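Serine protease pet (Escherichia coli, PDB 4OM9) is a secreted autotransporter serine protease and enterotoxin of enteroaggregative E. coli, whose target in host cells is probably the cytoskeletal protein alpha-fodrin. Local coordinates at residues Thr97-Asp101 / Gly187-Val191. Numbering follows the deposited sequence.
Sequences TTGND and GGNKV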
ATOM      1  N   THR A  97     -20.661  36.433  22.305  1.00 40.28           N
ATOM      2  CA  THR A  97     -20.584  37.220  21.104  1.00 38.65           C
ATOM      3  C   THR A  97     -19.950  38.537  21.477  1.00 40.83           C
ATOM      4  O   THR A  97     -20.171  39.045  22.577  1.00 40.13           O
ATOM      5  CB  THR A  97     -21.987  37.385  20.492  1.00 38.46           C
ATOM      6  OG1 THR A  97     -22.115  36.496  19.367  1.00 39.60           O
ATOM      7  CG2 THR A  97     -22.269  38.806  20.093  1.00 39.00           C
ATOM      8  N   THR A  98     -19.127  39.061  20.574  1.00 37.47           N
ATOM      9  CA  THR A  98     -18.262  40.177  20.893  1.00 37.91           C
ATOM     10  C   THR A  98     -18.452  41.256  19.837  1.00 38.69           C
ATOM     11  O   THR A  98     -18.805  40.939  18.702  1.00 39.10           O
ATOM     12  CB  THR A  98     -16.798  39.689  20.966  1.00 36.96           C
ATOM     13  OG1 THR A  98     -16.193  40.090  22.199  1.00 42.82           O
ATOM     14  CG2 THR A  98     -15.972  40.165  19.782  1.00 36.61           C
ATOM     15  N   GLY A  99     -18.249  42.521  20.204  1.00 39.46           N
ATOM     16  CA  GLY A  99     -18.413  43.634  19.279  1.00 40.24           C
ATOM     17  C   GLY A  99     -17.581  43.491  18.004  1.00 41.05           C
ATOM     18  O   GLY A  99     -17.933  44.007  16.938  1.00 40.30           O
ATOM     19  N   ASN A 100     -16.470  42.777  18.117  1.00 38.37           N
ATOM     20  CA  ASN A 100     -15.623  42.485  16.978  1.00 37.61           C
ATOM     21  C   ASN A 100     -16.122  41.271  16.155  1.00 36.81           C
ATOM     22  O   ASN A 100     -15.391  40.782  15.278  1.00 36.11           O
ATOM     23  CB  ASN A 100     -14.185  42.245  17.456  1.00 36.97           C
ATOM     24  CG  ASN A 100     -13.139  42.585  16.392  1.00 36.89           C
ATOM     25  OD1 ASN A 100     -13.277  43.558  15.633  1.00 37.49           O
ATOM     26  ND2 ASN A 100     -12.080  41.781  16.346  1.00 35.89           N
ATOM     27  N   ASP A 101     -17.345  40.802  16.462  1.00 40.27           N
ATOM     28  CA  ASP A 101     -18.088  39.813  15.651  1.00 38.91           C
ATOM     29  C   ASP A 101     -17.628  38.392  15.974  1.00 36.95           C
ATOM     30  O   ASP A 101     -17.885  37.441  15.227  1.00 35.97           O
ATOM     31  CB  ASP A 101     -17.945  40.120  14.144  1.00 41.20           C
ATOM     32  CG  ASP A 101     -18.812  39.230  13.253  1.00 45.28           C
ATOM     33  OD1 ASP A 101     -19.901  38.807  13.676  1.00 48.35           O
ATOM     34  OD2 ASP A 101     -18.397  38.959  12.098  1.00 47.92           O
ATOM     35  N   GLY A 187     -16.105  47.785  14.561  1.00 39.80           N
ATOM     36  CA  GLY A 187     -16.204  46.663  15.469  1.00 32.74           C
ATOM     37  C   GLY A 187     -14.921  46.506  16.253  1.00 32.40           C
ATOM     38  O   GLY A 187     -14.943  46.053  17.399  1.00 36.09           O
ATOM     39  N   GLY A 188     -13.803  46.880  15.642  1.00 30.88           N
ATOM     40  CA  GLY A 188     -12.506  46.725  16.275  1.00 30.73           C
ATOM     41  C   GLY A 188     -11.447  46.256  15.285  1.00 32.76           C
ATOM     42  O   GLY A 188     -11.720  46.078  14.096  1.00 32.90           O
ATOM     43  N   ASN A 189     -10.228  46.066  15.777  1.00 35.05           N
ATOM     44  CA  ASN A 189      -9.122  45.635  14.935  1.00 34.23           C
ATOM     45  C   ASN A 189      -9.282  44.214  14.374  1.00 36.32           C
ATOM     46  O   ASN A 189      -9.654  43.288  15.104  1.00 32.20           O
ATOM     47  CB  ASN A 189      -7.822  45.741  15.717  1.00 37.35           C
ATOM     48  CG  ASN A 189      -7.284  47.155  15.733  1.00 42.21           C
ATOM     49  OD1 ASN A 189      -7.867  48.055  15.125  1.00 41.83           O
ATOM     50  ND2 ASN A 189      -6.167  47.359  16.424  1.00 38.29           N
ATOM     51  N   LYS A 190      -8.996  44.053  13.081  1.00 35.61           N
ATOM     52  CA  LYS A 190      -9.171  42.778  12.396  1.00 32.10           C
ATOM     53  C   LYS A 190      -8.025  42.474  11.443  1.00 35.03           C
ATOM     54  O   LYS A 190      -7.450  43.367  10.826  1.00 37.79           O
ATOM     55  CB  LYS A 190     -10.495  42.757  11.619  1.00 35.26           C
ATOM     56  CG  LYS A 190     -11.766  42.713  12.487  1.00 33.93           C
ATOM     57  CD  LYS A 190     -12.999  42.536  11.603  1.00 35.73           C
ATOM     58  CE  LYS A 190     -14.266  42.459  12.410  1.00 36.02           C
ATOM     59  NZ  LYS A 190     -14.478  43.719  13.200  1.00 38.51           N
ATOM     60  N   VAL A 191      -7.712  41.193  11.298  1.00 34.67           N
ATOM     61  CA  VAL A 191      -6.641  40.781  10.413  1.00 31.77           C
ATOM     62  C   VAL A 191      -7.137  40.800   8.982  1.00 34.97           C
ATOM     63  O   VAL A 191      -8.246  40.371   8.681  1.00 34.15           O
ATOM     64  CB  VAL A 191      -6.111  39.404  10.795  1.00 33.13           C
ATOM     65  CG1 VAL A 191      -5.159  38.857   9.724  1.00 32.56           C
ATOM     66  CG2 VAL A 191      -5.416  39.489  12.134  1.00 29.19           C
TER
HETATM   67  O   HOH W   1     -16.945  43.724  14.125  1.00 30.72           O
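Asn100 and Gly187 bring the two backbones together, with their CA atoms 4.5 Å apart, where a type I beta turn from Thr98 to Asp101 meets the segment 187-191. Asp101 N closes the turn on Thr98 O at 2.7 Å, and Asn100, its third residue, reaches across with its amide, OD1 coming up against the peptide carbons of Gly187 and Gly188. CG of Asn100 lies anti to the backbone N (chi1 -153°), which carries both ends of the amide to the strand. ND2 donates to Asn189 O at 3.1 Å, a somewhat bent bond. OD1 accepts from Lys190 NZ at 2.7 Å, but the ammonium sits above the carbonyl plane, 50° out of it, rather than on a lone pair. With one bond at each end, the rotation of the amide is fixed. Lys190 approaches from the opposite direction, extended as far as CE and bent at its last torsion (chi4 61°), which turns NZ to OD1. The turn links strands 88-97 and 102-107 of one antiparallel sheet, whereas strand 188-195 belongs to the other, so the contact bridges the two beta domains of a chymotrypsin-like (clan PA) protease. A water accepts from Lys190 NZ at 2.6 Å and donates to Gly99 O at 3.0 Å, giving the ammonium a second route to the turn; Thr185 OG1 also bonds to NZ. Asp101, at the end of the turn, hydrogen-bonds through OD2 to His229 ND1 and through OD1 to His72 N. With no side chain toward the turn, Gly187 can bring its CA within 3.5 Å of Gly99 O.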